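Local coordinates for centrosomal protein 120 (Oreochromis niloticus, PDB 6EWH) that probably contributes to centriole and cilium assembly at the centrosome and basal body, this piece being the second C2 domain (C2B) of the longer protein, at residues S34-A40 and F84-S90; E56-F62 and S73-L79; D29-V35 and A175-E181. The protein carries 1 engineered substitution. One frame throughout, in Å; residues are numbered along the deposited sequence. Where two conformers were deposited one is given.

Contact 1 (S34-A40 and F84-S90); sequences SVTVAFA and FEPERAS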
loop_
_atom_site.group_PDB
_atom_site.type_symbol
_atom_site.label_atom_id
_atom_site.label_comp_id
_atom_site.label_asym_id
_atom_site.label_seq_id
_atom_site.Cartn_x
_atom_site.Cartn_y
_atom_site.Cartn_z
ATOM N N SER A 34 0.468 -8.805 1.184
ATOM C CA SER A 34 0.590 -8.206 -0.135
ATOM C C SER A 34 -0.183 -6.902 -0.223
ATOM O O SER A 34 -1.197 -6.693 0.457
ATOM C CB SER A 34 0.101 -9.136 -1.253
ATOM O OG SER A 34 -1.273 -9.413 -1.113
ATOM N N VAL A 35 0.328 -6.018 -1.075
ATOM C CA VAL A 35 -0.290 -4.727 -1.372
ATOM C C VAL A 35 -0.440 -4.639 -2.882
ATOM O O VAL A 35 0.532 -4.853 -3.618
ATOM C CB VAL A 35 0.588 -3.568 -0.879
ATOM C CG1 VAL A 35 -0.063 -2.218 -1.238
ATOM C CG2 VAL A 35 0.813 -3.668 0.616
ATOM N N THR A 36 -1.645 -4.325 -3.349
ATOM C CA THR A 36 -1.907 -4.180 -4.779
ATOM C C THR A 36 -2.437 -2.778 -5.030
ATOM O O THR A 36 -3.421 -2.356 -4.407
ATOM C CB THR A 36 -2.925 -5.207 -5.275
ATOM O OG1 THR A 36 -2.464 -6.522 -4.993
ATOM C CG2 THR A 36 -3.143 -5.039 -6.791
ATOM N N VAL A 37 -1.777 -2.059 -5.927
ATOM C CA VAL A 37 -2.287 -0.789 -6.433
ATOM C C VAL A 37 -3.004 -1.076 -7.745
ATOM O O VAL A 37 -2.399 -1.553 -8.714
ATOM C CB VAL A 37 -1.185 0.276 -6.565
ATOM C CG1 VAL A 37 -0.594 0.587 -5.188
ATOM C CG2 VAL A 37 -0.078 -0.139 -7.552
ATOM N N ALA A 38 -4.311 -0.833 -7.761
ATOM C CA ALA A 38 -5.185 -1.337 -8.820
ATOM C C ALA A 38 -5.577 -0.311 -9.881
ATOM O O ALA A 38 -5.675 -0.669 -11.064
ATOM C CB ALA A 38 -6.445 -1.956 -8.204
ATOM N N PHE A 39 -5.815 0.942 -9.500
ATOM C CA PHE A 39 -6.286 1.966 -10.430
ATOM C C PHE A 39 -6.220 3.302 -9.701
ATOM O O PHE A 39 -6.011 3.350 -8.485
ATOM C CB PHE A 39 -7.727 1.704 -10.883
ATOM C CG PHE A 39 -8.743 1.846 -9.781
ATOM C CD1 PHE A 39 -9.092 0.764 -8.995
ATOM C CD2 PHE A 39 -9.361 3.068 -9.539
ATOM C CE1 PHE A 39 -10.030 0.892 -7.984
ATOM C CE2 PHE A 39 -10.287 3.203 -8.524
ATOM C CZ PHE A 39 -10.623 2.113 -7.747
ATOM N N ALA A 40 -6.418 4.389 -10.454
ATOM C CA ALA A 40 -6.446 5.715 -9.855
ATOM C C ALA A 40 -7.301 6.627 -10.718
ATOM O O ALA A 40 -7.491 6.384 -11.911
ATOM C CB ALA A 40 -5.042 6.311 -9.735
ATOM N N PHE A 84 -1.317 2.847 -15.792
ATOM C CA PHE A 84 -0.552 1.791 -15.146
ATOM C C PHE A 84 -1.410 0.542 -14.971
ATOM O O PHE A 84 -2.640 0.609 -14.872
ATOM C CB PHE A 84 0.037 2.261 -13.797
ATOM C CG PHE A 84 -0.985 2.603 -12.731
ATOM C CD1 PHE A 84 -1.456 1.616 -11.876
ATOM C CD2 PHE A 84 -1.389 3.924 -12.524
ATOM C CE1 PHE A 84 -2.360 1.921 -10.854
ATOM C CE2 PHE A 84 -2.311 4.236 -11.507
ATOM C CZ PHE A 84 -2.789 3.238 -10.678
ATOM N N GLU A 85 -0.741 -0.613 -14.983
ATOM C CA GLU A 85 -1.370 -1.897 -14.746
ATOM C C GLU A 85 -1.479 -2.168 -13.247
ATOM O O GLU A 85 -0.663 -1.670 -12.460
ATOM C CB GLU A 85 -0.516 -2.991 -15.368
ATOM C CG GLU A 85 -0.487 -2.907 -16.883
ATOM C CD GLU A 85 -1.777 -3.411 -17.489
ATOM O OE1 GLU A 85 -2.174 -4.542 -17.155
ATOM O OE2 GLU A 85 -2.398 -2.672 -18.281
ATOM N N PRO A 86 -2.462 -2.966 -12.827
ATOM C CA PRO A 86 -2.519 -3.353 -11.414
ATOM C C PRO A 86 -1.237 -4.084 -11.048
ATOM O O PRO A 86 -0.736 -4.913 -11.810
ATOM C CB PRO A 86 -3.737 -4.284 -11.338
ATOM C CG PRO A 86 -4.505 -4.050 -12.615
ATOM C CD PRO A 86 -3.491 -3.649 -13.637
ATOM N N GLU A 87 -0.688 -3.748 -9.886
ATOM C CA GLU A 87 0.641 -4.222 -9.538
ATOM C C GLU A 87 0.704 -4.564 -8.059
ATOM O O GLU A 87 0.332 -3.746 -7.205
ATOM C CB GLU A 87 1.691 -3.156 -9.872
ATOM C CG GLU A 87 3.093 -3.611 -9.518
ATOM C CD GLU A 87 4.158 -2.656 -9.986
ATOM O OE1 GLU A 87 3.824 -1.674 -10.686
ATOM O OE2 GLU A 87 5.343 -2.896 -9.646
ATOM N N ARG A 88 1.172 -5.776 -7.760
ATOM C CA ARG A 88 1.225 -6.299 -6.404
ATOM C C ARG A 88 2.672 -6.396 -5.953
ATOM O O ARG A 88 3.552 -6.780 -6.734
ATOM C CB ARG A 88 0.604 -7.703 -6.364
ATOM C CG ARG A 88 0.554 -8.310 -4.960
ATOM C CD ARG A 88 -0.052 -9.693 -4.983
ATOM N NE ARG A 88 -1.412 -9.674 -5.489
ATOM C CZ ARG A 88 -1.818 -10.351 -6.558
ATOM N NH1 ARG A 88 -3.078 -10.249 -6.950
ATOM N NH2 ARG A 88 -0.973 -11.122 -7.229
ATOM N N ALA A 89 2.913 -6.098 -4.676
ATOM C CA ALA A 89 4.170 -6.405 -4.017
ATOM C C ALA A 89 3.831 -7.225 -2.792
ATOM O O ALA A 89 2.850 -6.932 -2.101
ATOM C CB ALA A 89 4.931 -5.144 -3.577
ATOM N N SER A 90 4.611 -8.273 -2.531
ATOM C CA SER A 90 4.329 -9.213 -1.449
ATOM C C SER A 90 5.599 -9.495 -0.660
ATOM O O SER A 90 6.682 -9.554 -1.237
ATOM C CB SER A 90 3.857 -10.563 -2.019
ATOM O OG SER A 90 2.741 -10.428 -2.886
HETATM O O HOH W 1 -4.297 -8.287 -5.951
HETATM O O HOH W 2 -4.831 -0.699 -13.563
#
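Strands 34-40 and 87-90 run antiparallel, their axes 4.6 Å apart at closest approach and 165° apart in direction. Two reciprocal bond pairs fix the register: Val35 N to Ala89 O and Ala89 N to Val35 O, both 2.9 Å, then Val37 N to Glu87 O and Glu87 N to Val37 O, both 3.0 Å. The side chains sort by face. Ser34, Thr36, Arg88 and Ser90 share one; there Ser34 (chi1 p) sets CB 3.4 Å from Ser90 OG. Arg88 extends t,t and then bends at chi3 (m), so that water 1 can bridge its NH1 (2.5 Å) to Thr36 OG1 (2.7 Å). Val35, Val37, Glu87 and Ala89 occupy the other face. The t,t rotamer of Glu87 leads its carboxylate away from strand 34-40, and its OE1 accepts from Glu74 N. Phe84, before the strand, takes chi1 p and brings its ring against the end of the partner, CZ lying 3.6 Å from Phe39 C and CE2 3.9 Å from Ala40 CB. Ala38 (phi/psi -102/-38) breaks the extended path, and Ala38 and Phe39 both make backbone hydrogen bonds to Gly173, consistent with a classic beta bulge. Strand 29-41 is thus flanked by 87-95 and 171-180, while Val35 and Ala89 pack on Tyr64 of strand 60-66 in the facing sheet.

Contact 2 (E56-F62 and S73-L79); sequences EGSEFFF and SEPFHNL
Build 56-62 as a turn-like start (Gly57 phi/psi -59/-17) leading into extended Phe60-Phe62, and lay the irregular segment 73-79 antiparallel to it. A single bridge sets the register: Phe60 N to Phe76 O and Phe76 N to Phe60 O, both 2.8 Å, with the CA atoms 5.2 Å apart. Two residues further on, Phe62 N donates to Ser73 OG and Ser73 N to Phe62 O, again 2.8 Å each. Three steps from Ser73 to Phe76 thus match two on the partner, and the chain bows outward at Glu74, whose CB points away. Phe60 (chi1 m) fills the hollow between Phe76 and Leu79: its CB sits over the face of the Phe76 ring (chi1 p), 4.1 Å from the centroid, and Leu79 CD1 over the Phe60 ring, 3.9 Å from its centroid. Phe62 CE2 meets Phe76 CE1 at 3.7 Å, the rings slid apart. Pro75 CB abuts Glu59 CG at 3.4 Å, and His77 ND1 donates to Ser58 O at 2.9 Å. This is an irregular continuation of the hairpin formed by strands 60-66 and 69-72. Strand 110-116 flanks it, bonding Phe61 through Cys115 and receiving Phe60 and Phe62 on Leu114; Leu79 packs on Leu43 and Val47.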
loop_
_atom_site.group_PDB
_atom_site.type_symbol
_atom_site.label_atom_id
_atom_site.label_comp_id
_atom_site.label_asym_id
_atom_site.label_seq_id
_atom_site.Cartn_x
_atom_site.Cartn_y
_atom_site.Cartn_z
ATOM N N GLU A 56 7.825 15.480 -20.560
ATOM C CA GLU A 56 8.080 14.046 -20.497
ATOM C C GLU A 56 8.816 13.638 -19.228
ATOM O O GLU A 56 8.752 12.464 -18.839
ATOM C CB GLU A 56 8.822 13.570 -21.746
ATOM C CG GLU A 56 8.182 14.012 -23.061
ATOM C CD GLU A 56 6.830 13.364 -23.342
ATOM O OE1 GLU A 56 5.906 13.470 -22.506
ATOM O OE2 GLU A 56 6.691 12.749 -24.420
ATOM N N GLY A 57 9.486 14.582 -18.564
ATOM C CA GLY A 57 10.027 14.344 -17.241
ATOM C C GLY A 57 8.930 13.971 -16.267
ATOM O O GLY A 57 9.196 13.447 -15.181
ATOM N N SER A 58 7.684 14.252 -16.652
ATOM C CA SER A 58 6.523 13.744 -15.938
ATOM C C SER A 58 6.471 12.227 -16.080
ATOM O O SER A 58 5.910 11.685 -17.040
ATOM C CB SER A 58 5.235 14.392 -16.446
ATOM O OG SER A 58 4.915 13.932 -17.745
ATOM N N GLU A 59 7.100 11.546 -15.132
ATOM C CA GLU A 59 7.047 10.098 -15.004
ATOM C C GLU A 59 6.666 9.819 -13.558
ATOM O O GLU A 59 7.361 10.258 -12.640
ATOM C CB GLU A 59 8.416 9.508 -15.336
ATOM C CG GLU A 59 8.562 8.042 -15.069
ATOM C CD GLU A 59 9.743 7.440 -15.811
ATOM O OE1 GLU A 59 9.686 7.372 -17.058
ATOM O OE2 GLU A 59 10.730 7.045 -15.154
ATOM N N PHE A 60 5.549 9.131 -13.353
ATOM C CA PHE A 60 4.938 9.022 -12.037
ATOM C C PHE A 60 4.942 7.566 -11.598
ATOM O O PHE A 60 4.914 6.651 -12.424
ATOM C CB PHE A 60 3.500 9.578 -12.055
ATOM C CG PHE A 60 3.405 10.970 -12.620
ATOM C CD1 PHE A 60 3.544 12.078 -11.790
ATOM C CD2 PHE A 60 3.187 11.174 -13.972
ATOM C CE1 PHE A 60 3.462 13.367 -12.308
ATOM C CE2 PHE A 60 3.108 12.466 -14.493
ATOM C CZ PHE A 60 3.244 13.557 -13.653
ATOM N N PHE A 61 5.004 7.349 -10.286
ATOM C CA PHE A 61 5.016 5.995 -9.755
ATOM C C PHE A 61 4.556 6.063 -8.307
ATOM O O PHE A 61 4.494 7.139 -7.705
ATOM C CB PHE A 61 6.411 5.359 -9.844
ATOM C CG PHE A 61 7.468 6.107 -9.071
ATOM C CD1 PHE A 61 8.134 7.179 -9.649
ATOM C CD2 PHE A 61 7.782 5.740 -7.770
ATOM C CE1 PHE A 61 9.100 7.883 -8.936
ATOM C CE2 PHE A 61 8.746 6.439 -7.049
ATOM C CZ PHE A 61 9.400 7.512 -7.635
ATOM N N PHE A 62 4.224 4.905 -7.757
ATOM C CA PHE A 62 3.852 4.820 -6.349
ATOM C C PHE A 62 4.996 4.267 -5.518
ATOM O O PHE A 62 5.746 3.389 -5.960
ATOM C CB PHE A 62 2.585 3.980 -6.158
ATOM C CG PHE A 62 1.410 4.534 -6.905
ATOM C CD1 PHE A 62 0.709 5.624 -6.409
ATOM C CD2 PHE A 62 1.046 3.999 -8.132
ATOM C CE1 PHE A 62 -0.356 6.161 -7.121
ATOM C CE2 PHE A 62 -0.015 4.527 -8.846
ATOM C CZ PHE A 62 -0.720 5.608 -8.342
ATOM N N SER A 73 6.487 1.281 -7.726
ATOM C CA SER A 73 5.716 0.673 -8.797
ATOM C C SER A 73 6.238 1.092 -10.172
ATOM O O SER A 73 7.118 1.947 -10.308
ATOM C CB SER A 73 4.240 1.036 -8.652
ATOM O OG SER A 73 4.009 2.387 -9.045
ATOM N N GLU A 74 5.654 0.482 -11.201
ATOM C CA GLU A 74 6.085 0.716 -12.576
ATOM C C GLU A 74 5.742 2.137 -13.003
ATOM O O GLU A 74 4.587 2.554 -12.885
ATOM C CB GLU A 74 5.380 -0.282 -13.485
ATOM C CG GLU A 74 5.659 -0.089 -14.961
ATOM C CD GLU A 74 6.821 -0.934 -15.439
ATOM O OE1 GLU A 74 7.657 -1.331 -14.602
ATOM O OE2 GLU A 74 6.882 -1.217 -16.656
ATOM N N PRO A 75 6.699 2.902 -13.510
ATOM C CA PRO A 75 6.412 4.297 -13.859
ATOM C C PRO A 75 5.365 4.415 -14.962
ATOM O O PRO A 75 5.255 3.553 -15.837
ATOM C CB PRO A 75 7.771 4.821 -14.328
ATOM C CG PRO A 75 8.764 3.954 -13.615
ATOM C CD PRO A 75 8.139 2.595 -13.554
ATOM N N PHE A 76 4.577 5.485 -14.893
ATOM C CA PHE A 76 3.580 5.798 -15.913
ATOM C C PHE A 76 3.579 7.292 -16.207
ATOM O O PHE A 76 3.975 8.115 -15.378
ATOM C CB PHE A 76 2.176 5.280 -15.535
ATOM C CG PHE A 76 1.596 5.907 -14.288
ATOM C CD1 PHE A 76 1.985 5.477 -13.033
ATOM C CD2 PHE A 76 0.639 6.903 -14.382
ATOM C CE1 PHE A 76 1.443 6.049 -11.891
ATOM C CE2 PHE A 76 0.090 7.476 -13.242
ATOM C CZ PHE A 76 0.490 7.045 -12.002
ATOM N N HIS A 77 3.111 7.647 -17.409
ATOM C CA HIS A 77 3.145 9.031 -17.858
ATOM C C HIS A 77 1.785 9.709 -17.835
ATOM O O HIS A 77 1.709 10.915 -17.590
ATOM C CB HIS A 77 3.726 9.106 -19.278
ATOM C CG HIS A 77 3.604 10.456 -19.919
ATOM N ND1 HIS A 77 4.160 11.594 -19.376
ATOM C CD2 HIS A 77 3.001 10.844 -21.068
ATOM C CE1 HIS A 77 3.899 12.626 -20.159
ATOM N NE2 HIS A 77 3.196 12.199 -21.192
ATOM N N ASN A 78 0.709 8.960 -18.060
ATOM C CA ASN A 78 -0.619 9.538 -18.264
ATOM C C ASN A 78 -1.279 9.777 -16.909
ATOM O O ASN A 78 -2.041 8.959 -16.396
ATOM C CB ASN A 78 -1.460 8.612 -19.133
ATOM C CG ASN A 78 -2.662 9.311 -19.730
ATOM O OD1 ASN A 78 -3.162 10.286 -19.172
ATOM N ND2 ASN A 78 -3.135 8.812 -20.872
ATOM N N LEU A 79 -0.982 10.934 -16.326
ATOM C CA LEU A 79 -1.554 11.261 -15.021
ATOM C C LEU A 79 -3.041 11.583 -15.118
ATOM O O LEU A 79 -3.826 11.214 -14.233
ATOM C CB LEU A 79 -0.790 12.421 -14.395
ATOM C CG LEU A 79 -1.032 12.572 -12.895
ATOM C CD1 LEU A 79 -0.359 11.423 -12.151
ATOM C CD2 LEU A 79 -0.506 13.895 -12.421
#

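Contact 3 (D29-V35 and A175-E181); sequences DMFVLSV and AVTLRRE
A salt bridge closes one end: Arg180 NH1 donates to Asp29 OD2 at 3.1 Å, with water 3 joining Asp29 OD2 to Arg180 NH2. Extended (m,t,t), the arginine also bridges to Asp139 and lays a guanidinium face over Phe31 CZ; Glu181 forms a salt bridge with Arg92. Strands 29-35 and 175-180 are antiparallel (162°), axes 4.7 Å apart at closest approach. Reciprocal bonds join Val32 N to Arg179 O (2.8 Å), Arg179 N to Val32 O (3.1 Å), Ser34 N to Thr177 O and Thr177 N to Ser34 O (both 2.9 Å); past the strand end, Glu181 N bonds to Met30 O (2.9 Å). Leu33, Val35, Val176 and Leu178 share one face, Val35 CG2 lying 4.1 Å from Val176 CG1; Leu33 and Val35 pack on Leu66, Leu178 on helix 97-105. Val32, Ser34, Thr177 and Arg179 share the other, where Val32 CG2 lies over the Arg179 guanidinium, whose NH1 donates to Val183 O. Such pairing of central strand 29-41 with the last strand, 171-180, suits a C2 beta sandwich.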
loop_
_atom_site.group_PDB
_atom_site.type_symbol
_atom_site.label_atom_id
_atom_site.label_comp_id
_atom_site.label_asym_id
_atom_site.label_seq_id
_atom_site.Cartn_x
_atom_site.Cartn_y
_atom_site.Cartn_z
ATOM N N ASP A 29 4.917 -20.921 10.906
ATOM C CA ASP A 29 4.097 -21.031 9.709
ATOM C C ASP A 29 4.398 -19.889 8.743
ATOM O O ASP A 29 4.785 -18.795 9.149
ATOM C CB ASP A 29 2.614 -21.008 10.076
ATOM C CG ASP A 29 2.216 -22.169 10.972
ATOM O OD1 ASP A 29 2.926 -23.200 10.964
ATOM O OD2 ASP A 29 1.195 -22.055 11.679
ATOM N N MET A 30 4.231 -20.159 7.455
ATOM C CA MET A 30 4.499 -19.159 6.426
ATOM C C MET A 30 3.235 -18.421 6.022
ATOM O O MET A 30 2.181 -19.030 5.821
ATOM C CB MET A 30 5.106 -19.828 5.194
ATOM C CG MET A 30 6.477 -20.433 5.457
ATOM S SD MET A 30 7.662 -19.298 6.216
ATOM C CE MET A 30 7.594 -17.911 5.088
ATOM N N PHE A 31 3.364 -17.098 5.896
ATOM C CA PHE A 31 2.291 -16.206 5.480
ATOM C C PHE A 31 2.794 -15.277 4.387
ATOM O O PHE A 31 3.996 -15.036 4.255
ATOM C CB PHE A 31 1.826 -15.336 6.667
ATOM C CG PHE A 31 1.263 -16.134 7.811
ATOM C CD1 PHE A 31 2.103 -16.679 8.783
ATOM C CD2 PHE A 31 -0.101 -16.359 7.913
ATOM C CE1 PHE A 31 1.576 -17.420 9.844
ATOM C CE2 PHE A 31 -0.622 -17.111 8.961
ATOM C CZ PHE A 31 0.213 -17.629 9.920
ATOM N N VAL A 32 1.856 -14.727 3.618
ATOM C CA VAL A 32 2.156 -13.727 2.597
ATOM C C VAL A 32 1.314 -12.486 2.886
ATOM O O VAL A 32 0.091 -12.582 3.046
ATOM C CB VAL A 32 1.886 -14.252 1.174
ATOM C CG1 VAL A 32 2.237 -13.183 0.142
ATOM C CG2 VAL A 32 2.693 -15.517 0.928
ATOM N N LEU A 33 1.973 -11.335 2.966
ATOM C CA LEU A 33 1.316 -10.040 3.115
ATOM C C LEU A 33 1.548 -9.264 1.823
ATOM O O LEU A 33 2.698 -9.096 1.399
ATOM C CB LEU A 33 1.931 -9.304 4.295
ATOM C CG LEU A 33 1.421 -7.881 4.507
ATOM C CD1 LEU A 33 -0.070 -7.873 4.877
ATOM C CD2 LEU A 33 2.229 -7.222 5.624
ATOM N N SER A 34 0.468 -8.805 1.184
ATOM C CA SER A 34 0.590 -8.206 -0.135
ATOM C C SER A 34 -0.183 -6.902 -0.223
ATOM O O SER A 34 -1.197 -6.693 0.457
ATOM C CB SER A 34 0.101 -9.136 -1.253
ATOM O OG SER A 34 -1.273 -9.413 -1.113
ATOM N N VAL A 35 0.328 -6.018 -1.075
ATOM C CA VAL A 35 -0.290 -4.727 -1.372
ATOM C C VAL A 35 -0.440 -4.639 -2.882
ATOM O O VAL A 35 0.532 -4.853 -3.618
ATOM C CB VAL A 35 0.588 -3.568 -0.879
ATOM C CG1 VAL A 35 -0.063 -2.218 -1.238
ATOM C CG2 VAL A 35 0.813 -3.668 0.616
ATOM N N ALA A 175 -5.663 -2.843 -2.581
ATOM C CA ALA A 175 -6.062 -4.029 -1.844
ATOM C C ALA A 175 -4.871 -4.506 -1.032
ATOM O O ALA A 175 -3.775 -4.678 -1.576
ATOM C CB ALA A 175 -6.498 -5.144 -2.798
ATOM N N VAL A 176 -5.075 -4.709 0.262
ATOM C CA VAL A 176 -4.071 -5.317 1.130
ATOM C C VAL A 176 -4.604 -6.667 1.580
ATOM O O VAL A 176 -5.762 -6.775 1.993
ATOM C CB VAL A 176 -3.717 -4.422 2.333
ATOM C CG1 VAL A 176 -3.060 -3.132 1.856
ATOM C CG2 VAL A 176 -4.953 -4.125 3.183
ATOM N N THR A 177 -3.764 -7.701 1.486
ATOM C CA THR A 177 -4.208 -9.066 1.754
ATOM C C THR A 177 -3.213 -9.787 2.652
ATOM O O THR A 177 -2.000 -9.612 2.523
ATOM C CB THR A 177 -4.358 -9.832 0.420
ATOM O OG1 THR A 177 -5.448 -9.280 -0.325
ATOM C CG2 THR A 177 -4.628 -11.328 0.642
ATOM N N LEU A 178 -3.735 -10.581 3.582
ATOM C CA LEU A 178 -2.925 -11.488 4.385
ATOM C C LEU A 178 -3.451 -12.901 4.182
ATOM O O LEU A 178 -4.662 -13.122 4.221
ATOM C CB LEU A 178 -3.013 -11.103 5.860
ATOM C CG LEU A 178 -2.246 -12.006 6.829
ATOM C CD1 LEU A 178 -0.735 -11.895 6.615
ATOM C CD2 LEU A 178 -2.607 -11.706 8.266
ATOM N N ARG A 179 -2.547 -13.856 3.953
ATOM C CA ARG A 179 -2.983 -15.241 3.824
ATOM C C ARG A 179 -1.870 -16.166 4.286
ATOM O O ARG A 179 -0.690 -15.811 4.241
ATOM C CB ARG A 179 -3.366 -15.571 2.374
ATOM C CG ARG A 179 -2.221 -15.429 1.392
ATOM C CD ARG A 179 -2.692 -15.618 -0.038
ATOM N NE ARG A 179 -1.583 -15.471 -0.978
ATOM C CZ ARG A 179 -0.688 -16.416 -1.236
ATOM N NH1 ARG A 179 -0.754 -17.594 -0.631
ATOM N NH2 ARG A 179 0.289 -16.178 -2.104
ATOM N N ARG A 180 -2.255 -17.362 4.715
ATOM C CA ARG A 180 -1.275 -18.428 4.844
ATOM C C ARG A 180 -0.705 -18.726 3.470
ATOM O O ARG A 180 -1.407 -18.649 2.457
ATOM C CB ARG A 180 -1.926 -19.691 5.407
ATOM C CG ARG A 180 -2.213 -19.627 6.894
ATOM C CD ARG A 180 -2.664 -21.001 7.386
ATOM N NE ARG A 180 -2.960 -21.080 8.816
ATOM C CZ ARG A 180 -2.041 -21.204 9.772
ATOM N NH1 ARG A 180 -0.754 -21.247 9.461
ATOM N NH2 ARG A 180 -2.412 -21.290 11.047
ATOM N N GLU A 181 0.585 -19.037 3.433
ATOM C CA GLU A 181 1.240 -19.217 2.149
ATOM C C GLU A 181 0.611 -20.352 1.354
ATOM O O GLU A 181 0.526 -20.273 0.119
ATOM C CB GLU A 181 2.729 -19.463 2.363
ATOM C CG GLU A 181 3.509 -19.532 1.068
ATOM C CD GLU A 181 4.974 -19.302 1.298
ATOM O OE1 GLU A 181 5.626 -20.195 1.881
ATOM O OE2 GLU A 181 5.463 -18.224 0.905
HETATM O O HOH W 3 -0.165 -20.466 12.979
HETATM O O HOH W 4 0.780 -21.138 7.043
HETATM O O HOH W 5 -2.698 -7.340 -2.354
#

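In the fold
Contacts 1 and 3 use strand 29-41 and share Ser34 and Val35; its two edges carry strands 87-95 and 171-180, and Thr36 N reaches Ala175 O at 2.8 Å. Both have regular antiparallel ladders, but contact 3 ends in charged pairs, whereas contact 1 ends in aromatic packing against a strand distorted at Ala38. Contact 2 joins the start of a strand in the other sheet to a loop, mixing backbone bonds with side-chain bonds and interlocking phenylalanines. It meets contact 1 where Phe84 CE2 lies 3.5 Å from Phe62 CE2, and stays clear of contact 3. Contact 3 has seven buried and no exposed residues, contacts 1 and 2 five exposed each; contact 1 lies nearest the chain centre, about 8 Å away.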